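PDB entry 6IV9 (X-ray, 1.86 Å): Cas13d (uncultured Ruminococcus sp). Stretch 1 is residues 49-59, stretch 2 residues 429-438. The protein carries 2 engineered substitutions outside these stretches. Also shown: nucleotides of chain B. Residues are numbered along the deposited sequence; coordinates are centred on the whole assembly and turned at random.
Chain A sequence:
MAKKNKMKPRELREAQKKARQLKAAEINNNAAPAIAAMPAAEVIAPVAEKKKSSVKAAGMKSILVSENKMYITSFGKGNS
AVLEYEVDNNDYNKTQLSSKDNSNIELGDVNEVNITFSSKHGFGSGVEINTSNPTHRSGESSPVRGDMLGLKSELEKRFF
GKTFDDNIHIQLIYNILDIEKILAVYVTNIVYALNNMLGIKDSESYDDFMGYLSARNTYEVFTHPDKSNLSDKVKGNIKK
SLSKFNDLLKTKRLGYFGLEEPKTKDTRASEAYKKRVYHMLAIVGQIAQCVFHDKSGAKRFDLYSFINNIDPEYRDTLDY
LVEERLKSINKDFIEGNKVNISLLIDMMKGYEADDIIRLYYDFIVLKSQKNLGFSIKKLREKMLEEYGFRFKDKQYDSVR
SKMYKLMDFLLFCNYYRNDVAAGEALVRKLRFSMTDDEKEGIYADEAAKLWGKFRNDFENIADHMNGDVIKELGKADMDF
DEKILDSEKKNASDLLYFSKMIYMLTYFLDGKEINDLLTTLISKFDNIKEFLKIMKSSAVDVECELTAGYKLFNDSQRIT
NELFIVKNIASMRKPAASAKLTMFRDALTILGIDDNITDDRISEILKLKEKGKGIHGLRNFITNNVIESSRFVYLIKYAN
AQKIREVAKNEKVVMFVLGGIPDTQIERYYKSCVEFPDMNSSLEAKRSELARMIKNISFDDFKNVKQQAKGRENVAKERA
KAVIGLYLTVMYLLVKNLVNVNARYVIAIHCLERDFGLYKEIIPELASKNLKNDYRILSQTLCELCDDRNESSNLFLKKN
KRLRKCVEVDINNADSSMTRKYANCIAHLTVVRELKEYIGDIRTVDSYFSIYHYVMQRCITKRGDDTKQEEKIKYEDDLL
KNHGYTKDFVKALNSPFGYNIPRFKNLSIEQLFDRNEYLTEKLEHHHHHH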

ATOM      1  N   GLU A  49     -21.509  -4.100 -19.809  1.00 87.96           N
ATOM      2  CA  GLU A  49     -20.289  -4.777 -19.287  1.00 95.28           C
ATOM      3  C   GLU A  49     -19.040  -4.037 -19.798  1.00 91.12           C
ATOM      4  O   GLU A  49     -18.994  -3.684 -20.984  1.00 83.91           O
ATOM      5  CB  GLU A  49     -20.320  -6.279 -19.612  1.00 95.43           C
ATOM      6  CG  GLU A  49     -19.132  -7.047 -19.054  1.00 97.07           C
ATOM      7  CD  GLU A  49     -19.321  -8.503 -18.646  1.00100.38           C
ATOM      8  OE1 GLU A  49     -18.635  -8.945 -17.699  1.00 80.32           O
ATOM      9  OE2 GLU A  49     -20.113  -9.202 -19.300  1.00100.57           O
ATOM     10  N   LYS A  50     -18.117  -3.716 -18.900  1.00 81.36           N
ATOM     11  CA  LYS A  50     -16.915  -2.999 -19.379  1.00 91.17           C
ATOM     12  C   LYS A  50     -16.073  -3.965 -20.216  1.00 82.85           C
ATOM     13  O   LYS A  50     -15.853  -5.093 -19.789  1.00 66.00           O
ATOM     14  CB  LYS A  50     -16.101  -2.362 -18.251  1.00 89.27           C
ATOM     15  CG  LYS A  50     -15.002  -1.428 -18.740  1.00 90.51           C
ATOM     16  CD  LYS A  50     -15.152  -0.001 -18.251  1.00 92.40           C
ATOM     17  CE  LYS A  50     -13.851   0.766 -18.159  1.00 89.42           C
ATOM     18  NZ  LYS A  50     -13.617   1.604 -19.358  1.00 94.83           N
ATOM     19  N   LYS A  51     -15.604  -3.483 -21.358  1.00 76.75           N
ATOM     20  CA  LYS A  51     -14.761  -4.280 -22.269  1.00 69.71           C
ATOM     21  C   LYS A  51     -13.355  -3.685 -22.231  1.00 59.65           C
ATOM     22  O   LYS A  51     -13.193  -2.472 -22.143  1.00 46.94           O
ATOM     23  CB  LYS A  51     -15.313  -4.226 -23.695  1.00 70.21           C
ATOM     24  CG  LYS A  51     -15.959  -5.501 -24.209  1.00 80.36           C
ATOM     25  CD  LYS A  51     -15.985  -5.624 -25.719  1.00 79.20           C
ATOM     26  CE  LYS A  51     -16.304  -7.033 -26.175  1.00 85.43           C
ATOM     27  NZ  LYS A  51     -15.564  -7.434 -27.397  1.00 84.95           N
ATOM     28  N   LYS A  52     -12.380  -4.573 -22.311  1.00 50.86           N
ATOM     29  CA  LYS A  52     -10.941  -4.273 -22.323  1.00 41.86           C
ATOM     30  C   LYS A  52     -10.560  -3.705 -23.697  1.00 34.09           C
ATOM     31  O   LYS A  52     -11.383  -3.713 -24.589  1.00 30.53           O
ATOM     32  CB  LYS A  52     -10.270  -5.626 -22.104  1.00 46.24           C
ATOM     33  CG  LYS A  52      -8.784  -5.628 -21.809  1.00 55.31           C
ATOM     34  CD  LYS A  52      -8.116  -6.894 -22.218  1.00 56.50           C
ATOM     35  CE  LYS A  52      -8.275  -7.987 -21.197  1.00 51.55           C
ATOM     36  NZ  LYS A  52      -7.310  -9.064 -21.455  1.00 42.81           N
ATOM     37  N   SER A  53      -9.354  -3.186 -23.797  1.00 25.86           N
ATOM     38  CA  SER A  53      -8.857  -2.725 -25.099  1.00 28.82           C
ATOM     39  C   SER A  53      -8.621  -3.969 -25.958  1.00 25.72           C
ATOM     40  O   SER A  53      -7.927  -4.839 -25.520  1.00 24.47           O
ATOM     41  CB  SER A  53      -7.577  -1.973 -24.896  1.00 26.50           C
ATOM     42  OG  SER A  53      -6.809  -1.974 -26.059  1.00 23.95           O
ATOM     43  N   SER A  54      -9.196  -4.029 -27.152  1.00 25.51           N
ATOM     44  CA  SER A  54      -8.919  -5.163 -28.068  1.00 25.87           C
ATOM     45  C   SER A  54      -7.465  -5.096 -28.548  1.00 26.19           C
ATOM     46  O   SER A  54      -6.919  -6.101 -28.910  1.00 24.41           O
ATOM     47  CB  SER A  54      -9.900  -5.246 -29.186  1.00 33.27           C
ATOM     48  OG  SER A  54      -9.672  -4.227 -30.119  1.00 37.26           O
ATOM     49  N   VAL A  55      -6.897  -3.900 -28.584  1.00 23.93           N
ATOM     50  CA  VAL A  55      -5.481  -3.777 -29.013  1.00 26.42           C
ATOM     51  C   VAL A  55      -4.584  -4.504 -28.005  1.00 23.78           C
ATOM     52  O   VAL A  55      -3.732  -5.230 -28.423  1.00 23.47           O
ATOM     53  CB  VAL A  55      -5.084  -2.304 -29.212  1.00 24.26           C
ATOM     54  CG1 VAL A  55      -3.629  -2.166 -29.583  1.00 25.38           C
ATOM     55  CG2 VAL A  55      -5.956  -1.624 -30.248  1.00 27.02           C
ATOM     56  N   LYS A  56      -4.792  -4.275 -26.715  1.00 24.80           N
ATOM     57  CA  LYS A  56      -4.001  -4.972 -25.674  1.00 24.38           C
ATOM     58  C   LYS A  56      -4.327  -6.467 -25.688  1.00 24.43           C
ATOM     59  O   LYS A  56      -3.429  -7.251 -25.609  1.00 24.75           O
ATOM     60  CB  LYS A  56      -4.319  -4.396 -24.296  1.00 23.68           C
ATOM     61  CG  LYS A  56      -3.992  -2.927 -24.122  1.00 24.83           C
ATOM     62  CD  LYS A  56      -2.531  -2.640 -24.050  1.00 23.88           C
ATOM     63  CE  LYS A  56      -2.240  -1.163 -23.912  1.00 23.46           C
ATOM     64  NZ  LYS A  56      -0.804  -0.885 -23.796  1.00 23.69           N
ATOM     65  N   ALA A  57      -5.604  -6.806 -25.815  1.00 24.48           N
ATOM     66  CA  ALA A  57      -6.040  -8.222 -25.801  1.00 27.46           C
ATOM     67  C   ALA A  57      -5.380  -8.996 -26.949  1.00 26.25           C
ATOM     68  O   ALA A  57      -4.877 -10.051 -26.698  1.00 26.98           O
ATOM     69  CB  ALA A  57      -7.539  -8.294 -25.859  1.00 27.98           C
ATOM     70  N   ALA A  58      -5.321  -8.399 -28.136  1.00 25.32           N
ATOM     71  CA  ALA A  58      -4.744  -8.993 -29.365  1.00 28.36           C
ATOM     72  C   ALA A  58      -3.235  -9.217 -29.226  1.00 29.98           C
ATOM     73  O   ALA A  58      -2.703  -9.997 -29.983  1.00 32.04           O
ATOM     74  CB  ALA A  58      -5.086  -8.163 -30.569  1.00 25.48           C
ATOM     75  N   GLY A  59      -2.579  -8.517 -28.303  1.00 26.52           N
ATOM     76  CA  GLY A  59      -1.138  -8.709 -28.070  1.00 26.28           C
ATOM     77  C   GLY A  59      -0.239  -7.501 -28.303  1.00 27.14           C
ATOM     78  O   GLY A  59       0.926  -7.649 -28.042  1.00 29.04           O
ATOM     79  N   LYS A 429      -5.102 -17.310 -22.884  1.00 28.81           N
ATOM     80  CA  LYS A 429      -6.577 -17.202 -22.850  1.00 26.39           C
ATOM     81  C   LYS A 429      -6.994 -16.009 -21.993  1.00 27.12           C
ATOM     82  O   LYS A 429      -7.906 -15.337 -22.376  1.00 25.70           O
ATOM     83  CB  LYS A 429      -7.219 -18.463 -22.275  1.00 30.74           C
ATOM     84  CG  LYS A 429      -7.204 -19.675 -23.185  1.00 36.76           C
ATOM     85  CD  LYS A 429      -7.793 -20.871 -22.522  1.00 43.14           C
ATOM     86  CE  LYS A 429      -7.683 -22.120 -23.357  1.00 50.85           C
ATOM     87  NZ  LYS A 429      -6.636 -23.022 -22.829  1.00 62.01           N
ATOM     88  N   LEU A 430      -6.352 -15.816 -20.847  1.00 25.35           N
ATOM     89  CA  LEU A 430      -6.683 -14.684 -19.952  1.00 25.04           C
ATOM     90  C   LEU A 430      -6.375 -13.362 -20.659  1.00 23.90           C
ATOM     91  O   LEU A 430      -7.159 -12.459 -20.569  1.00 24.60           O
ATOM     92  CB  LEU A 430      -5.895 -14.844 -18.657  1.00 24.84           C
ATOM     93  CG  LEU A 430      -6.316 -16.054 -17.831  1.00 25.31           C
ATOM     94  CD1 LEU A 430      -5.365 -16.311 -16.691  1.00 28.19           C
ATOM     95  CD2 LEU A 430      -7.732 -15.910 -17.332  1.00 27.06           C
ATOM     96  N   ARG A 431      -5.249 -13.288 -21.350  1.00 25.50           N
ATOM     97  CA  ARG A 431      -4.902 -12.049 -22.080  1.00 25.90           C
ATOM     98  C   ARG A 431      -5.945 -11.777 -23.169  1.00 27.66           C
ATOM     99  O   ARG A 431      -6.278 -10.636 -23.378  1.00 26.01           O
ATOM    100  CB  ARG A 431      -3.484 -12.133 -22.648  1.00 25.35           C
ATOM    101  CG  ARG A 431      -2.400 -11.958 -21.600  1.00 24.19           C
ATOM    102  CD  ARG A 431      -0.998 -11.834 -22.152  1.00 25.87           C
ATOM    103  NE  ARG A 431      -0.102 -11.193 -21.212  1.00 25.27           N
ATOM    104  CZ  ARG A 431       1.197 -11.418 -21.109  1.00 27.56           C
ATOM    105  NH1 ARG A 431       1.765 -12.425 -21.731  1.00 26.69           N
ATOM    106  NH2 ARG A 431       1.934 -10.628 -20.371  1.00 28.97           N
ATOM    107  N   PHE A 432      -6.393 -12.826 -23.855  1.00 27.04           N
ATOM    108  CA  PHE A 432      -7.401 -12.732 -24.939  1.00 26.26           C
ATOM    109  C   PHE A 432      -8.781 -12.351 -24.403  1.00 26.91           C
ATOM    110  O   PHE A 432      -9.561 -11.821 -25.143  1.00 28.75           O
ATOM    111  CB  PHE A 432      -7.468 -14.036 -25.727  1.00 26.46           C
ATOM    112  CG  PHE A 432      -6.305 -14.238 -26.657  1.00 27.85           C
ATOM    113  CD1 PHE A 432      -5.326 -13.273 -26.783  1.00 24.76           C
ATOM    114  CD2 PHE A 432      -6.200 -15.388 -27.413  1.00 28.45           C
ATOM    115  CE1 PHE A 432      -4.265 -13.457 -27.644  1.00 28.54           C
ATOM    116  CE2 PHE A 432      -5.138 -15.563 -28.278  1.00 28.77           C
ATOM    117  CZ  PHE A 432      -4.171 -14.604 -28.384  1.00 29.65           C
ATOM    118  N   SER A 433      -9.054 -12.648 -23.141  1.00 27.01           N
ATOM    119  CA  SER A 433     -10.404 -12.395 -22.589  1.00 28.13           C
ATOM    120  C   SER A 433     -10.750 -10.904 -22.649  1.00 32.03           C
ATOM    121  O   SER A 433      -9.887 -10.094 -22.420  1.00 31.17           O
ATOM    122  CB  SER A 433     -10.557 -12.971 -21.219  1.00 30.85           C
ATOM    123  OG  SER A 433      -9.772 -12.282 -20.287  1.00 36.30           O
ATOM    124  N   MET A 434     -11.995 -10.586 -22.974  1.00 28.39           N
ATOM    125  CA  MET A 434     -12.387  -9.168 -23.128  1.00 33.93           C
ATOM    126  C   MET A 434     -13.259  -8.688 -21.970  1.00 34.24           C
ATOM    127  O   MET A 434     -13.502  -7.516 -21.902  1.00 36.74           O
ATOM    128  CB  MET A 434     -13.137  -8.968 -24.443  1.00 36.60           C
ATOM    129  CG  MET A 434     -12.272  -9.201 -25.635  1.00 35.84           C
ATOM    130  SD  MET A 434     -11.064  -7.902 -25.753  1.00 38.80           S
ATOM    131  CE  MET A 434     -12.112  -6.507 -26.132  1.00 36.35           C
ATOM    132  N   THR A 435     -13.730  -9.592 -21.127  1.00 37.93           N
ATOM    133  CA  THR A 435     -14.606  -9.186 -20.006  1.00 36.33           C
ATOM    134  C   THR A 435     -14.287 -10.001 -18.759  1.00 37.13           C
ATOM    135  O   THR A 435     -13.695 -11.048 -18.883  1.00 33.24           O
ATOM    136  CB  THR A 435     -16.085  -9.370 -20.350  1.00 38.13           C
ATOM    137  OG1 THR A 435     -16.312 -10.769 -20.360  1.00 36.37           O
ATOM    138  CG2 THR A 435     -16.467  -8.790 -21.690  1.00 39.88           C
ATOM    139  N   ASP A 436     -14.734  -9.494 -17.613  1.00 42.12           N
ATOM    140  CA  ASP A 436     -14.536 -10.143 -16.299  1.00 46.37           C
ATOM    141  C   ASP A 436     -15.245 -11.491 -16.324  1.00 45.63           C
ATOM    142  O   ASP A 436     -14.680 -12.436 -15.842  1.00 42.95           O
ATOM    143  CB  ASP A 436     -15.051  -9.254 -15.168  1.00 53.72           C
ATOM    144  CG  ASP A 436     -14.128  -8.098 -14.809  1.00 68.23           C
ATOM    145  OD1 ASP A 436     -13.076  -7.961 -15.442  1.00 66.97           O
ATOM    146  OD2 ASP A 436     -14.464  -7.351 -13.879  1.00 86.57           O
ATOM    147  N   ASP A 437     -16.436 -11.553 -16.901  1.00 45.78           N
ATOM    148  CA  ASP A 437     -17.202 -12.823 -16.951  1.00 49.17           C
ATOM    149  C   ASP A 437     -16.429 -13.863 -17.760  1.00 45.64           C
ATOM    150  O   ASP A 437     -16.392 -15.013 -17.346  1.00 40.24           O
ATOM    151  CB  ASP A 437     -18.616 -12.609 -17.486  1.00 60.75           C
ATOM    152  CG  ASP A 437     -19.562 -12.027 -16.451  1.00 74.34           C
ATOM    153  OD1 ASP A 437     -19.076 -11.352 -15.525  1.00 79.51           O
ATOM    154  OD2 ASP A 437     -20.777 -12.244 -16.584  1.00 78.82           O
ATOM    155  N   GLU A 438     -15.846 -13.455 -18.882  1.00 40.54           N
ATOM    156  CA  GLU A 438     -15.051 -14.394 -19.703  1.00 40.83           C
ATOM    157  C   GLU A 438     -13.863 -14.884 -18.879  1.00 34.04           C
ATOM    158  O   GLU A 438     -13.573 -16.048 -18.927  1.00 35.41           O
ATOM    159  CB  GLU A 438     -14.508 -13.688 -20.935  1.00 39.70           C
ATOM    160  CG  GLU A 438     -15.495 -13.648 -22.061  1.00 51.34           C
ATOM    161  CD  GLU A 438     -15.076 -12.781 -23.227  1.00 59.11           C
ATOM    162  OE1 GLU A 438     -15.950 -12.106 -23.769  1.00 58.89           O
ATOM    163  OE2 GLU A 438     -13.895 -12.806 -23.588  1.00 46.37           O
TER
ATOM    164  P     C B  30      -4.829  -2.694 -17.575  1.00 27.69           P
ATOM    165  OP1   C B  30      -6.243  -2.822 -17.343  1.00 26.58           O
ATOM    166  OP2   C B  30      -3.850  -2.807 -16.479  1.00 25.43           O
ATOM    167  O5'   C B  30      -4.317  -3.806 -18.587  1.00 24.64           O
ATOM    168  C5'   C B  30      -5.090  -4.155 -19.742  1.00 23.89           C
ATOM    169  C4'   C B  30      -4.605  -5.471 -20.292  1.00 22.02           C
ATOM    170  O4'   C B  30      -3.232  -5.369 -20.747  1.00 25.23           O
ATOM    171  C3'   C B  30      -4.570  -6.676 -19.379  1.00 23.87           C
ATOM    172  O3'   C B  30      -5.873  -7.175 -19.145  1.00 27.22           O
ATOM    173  C2'   C B  30      -3.716  -7.633 -20.219  1.00 25.19           C
ATOM    174  O2'   C B  30      -4.459  -8.273 -21.249  1.00 25.88           O
ATOM    175  C1'   C B  30      -2.682  -6.665 -20.793  1.00 22.82           C
ATOM    176  N1    C B  30      -1.408  -6.667 -20.065  1.00 23.53           N
ATOM    177  C2    C B  30      -0.615  -7.787 -20.247  1.00 25.04           C
ATOM    178  O2    C B  30      -1.023  -8.682 -21.005  1.00 24.43           O
ATOM    179  N3    C B  30       0.568  -7.871 -19.600  1.00 22.88           N
ATOM    180  C4    C B  30       1.000  -6.848 -18.861  1.00 26.46           C
ATOM    181  N4    C B  30       2.214  -6.935 -18.343  1.00 26.05           N
ATOM    182  C5    C B  30       0.224  -5.660 -18.692  1.00 25.76           C
ATOM    183  C6    C B  30      -0.933  -5.588 -19.372  1.00 24.41           C
ATOM    184  P     U B  31      -6.062  -7.832 -17.643  1.00 29.57           P
ATOM    185  OP1   U B  31      -7.433  -8.312 -17.767  1.00 31.53           O
ATOM    186  OP2   U B  31      -5.515  -6.978 -16.556  1.00 31.87           O
ATOM    187  O5'   U B  31      -5.112  -9.089 -17.494  1.00 26.09           O
ATOM    188  C5'   U B  31      -5.340 -10.231 -18.359  1.00 25.86           C
ATOM    189  C4'   U B  31      -4.220 -11.205 -18.126  1.00 26.24           C
ATOM    190  O4'   U B  31      -2.990 -10.632 -18.596  1.00 26.02           O
ATOM    191  C3'   U B  31      -3.876 -11.578 -16.681  1.00 26.90           C
ATOM    192  O3'   U B  31      -4.834 -12.489 -16.124  1.00 29.49           O
ATOM    193  C2'   U B  31      -2.489 -12.174 -16.850  1.00 27.61           C
ATOM    194  O2'   U B  31      -2.548 -13.474 -17.374  1.00 31.35           O
ATOM    195  C1'   U B  31      -1.903 -11.232 -17.898  1.00 28.00           C
ATOM    196  N1    U B  31      -1.179 -10.165 -17.226  1.00 28.98           N
ATOM    197  C2    U B  31       0.097 -10.445 -16.820  1.00 30.96           C
ATOM    198  O2    U B  31       0.611 -11.540 -16.981  1.00 34.55           O
ATOM    199  N3    U B  31       0.732  -9.408 -16.205  1.00 29.25           N
ATOM    200  C4    U B  31       0.222  -8.146 -15.956  1.00 28.27           C
ATOM    201  O4    U B  31       0.901  -7.321 -15.349  1.00 35.06           O
ATOM    202  C5    U B  31      -1.106  -7.948 -16.410  1.00 30.39           C
ATOM    203  C6    U B  31      -1.747  -8.941 -17.007  1.00 26.72           C
ATOM    204  P     A B  21     -10.725  -0.579 -28.380  0.94 36.65           P
ATOM    205  OP1   A B  21     -10.510  -1.959 -28.412  1.00 36.58           O
ATOM    206  OP2   A B  21     -11.213   0.051 -27.135  1.00 31.63           O
ATOM    207  O5'   A B  21      -9.392   0.130 -28.887  1.00 35.38           O
ATOM    208  C5'   A B  21      -8.445   0.545 -27.982  1.00 30.08           C
ATOM    209  C4'   A B  21      -7.579   1.614 -28.587  1.00 27.32           C
ATOM    210  O4'   A B  21      -8.405   2.780 -28.800  1.00 29.66           O
ATOM    211  C3'   A B  21      -6.500   2.025 -27.589  1.00 24.45           C
ATOM    212  O3'   A B  21      -5.281   1.407 -27.872  1.00 26.16           O
ATOM    213  C2'   A B  21      -6.393   3.525 -27.738  1.00 27.73           C
ATOM    214  O2'   A B  21      -5.563   3.877 -28.815  1.00 27.41           O
ATOM    215  C1'   A B  21      -7.817   3.901 -28.134  1.00 26.95           C
ATOM    216  N9    A B  21      -8.746   4.359 -27.102  1.00 24.87           N
ATOM    217  C8    A B  21      -9.920   3.777 -26.679  1.00 27.48           C
ATOM    218  N7    A B  21     -10.630   4.541 -25.891  1.00 25.93           N
ATOM    219  C5    A B  21      -9.879   5.706 -25.797  1.00 27.55           C
ATOM    220  C6    A B  21     -10.049   6.886 -25.060  1.00 27.72           C
ATOM    221  N6    A B  21     -11.121   7.154 -24.319  1.00 28.14           N
ATOM    222  N1    A B  21      -9.105   7.838 -25.182  1.00 26.03           N
ATOM    223  C2    A B  21      -8.037   7.594 -25.939  1.00 28.57           C
ATOM    224  N3    A B  21      -7.750   6.521 -26.660  1.00 27.20           N
ATOM    225  C4    A B  21      -8.722   5.604 -26.542  1.00 23.33           C

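How do the two backbones meet? Residues 49 to 53 of the first stretch run extended into a short helix that begins at Ser-54, while the second stretch leaves one helix at Ser-433 and enters another at Asp-436, so its loop lies against the extended segment. The CA atoms of Lys-52 and Met-434 are 5.2 Å apart, and there Lys-52 N donates a hydrogen bond to Met-434 O (3.2 Å, 162° at the hydrogen). Met-434 O also receives a CA-H...O contact from Lys-51 CA at 3.5 Å. Farther along, Ala-57 CA approaches Arg-431 O at 3.4 Å, a close approach that a side chain as small as alanine's accommodates.

What keeps the helix ends and the loop in shape? Ser-53 OG caps the first helix by accepting from Lys-56 N at 3.1 Å, and Gly-59 ends it in a Schellman motif, its positive phi of 119° bringing a conformation that calls for glycine. In the other stretch, Thr-435 OG1 caps the helix by accepting from Glu-438 N (3.1 Å), and Glu-438 OE2 accepts from Met-434 N (3.0 Å). These last two bonds brace the loop whose Met-434 carbonyl meets Lys-52.

Why does Lys-52 matter so much? Its long side chain, starting toward the second stretch, brings NZ to the end of a helix, where carbonyls lack their usual helical partners. There Lys-52 NZ donates to Arg-431 O at 2.7 Å. Lys-52 NZ also donates to C30 O2' at 3.0 Å, so one ammonium group ties both stretches to the nucleotide. Arg-431 joins the same nucleotide from the other stretch: its NH2 donates to C30 N3 at 3.2 Å, and its NE makes a weak bond to C30 O2 at 2.7 Å.

What fills the space between the stretches? Met-434 loses the largest area to the contact, 132 Å² of the 601 Å² buried in total. Its chi angles are all m, folding the flexible chain so that SD packs against Ala-57 CB at 3.5 Å and CE lies 4.0 Å from Ser-54 CB. Phe-432 starts away from the first stretch, but its ring comes back nearer, and Ala-57 O lies at the ring edge, 3.3 Å from Phe-432 CD1. The exposed margin is less favourable: Glu-49 OE1 and Asp-437 OD1, both acceptors on acidic groups, stand 3.3 Å apart without a hydrogen bond, and Glu-49 is poorly ordered.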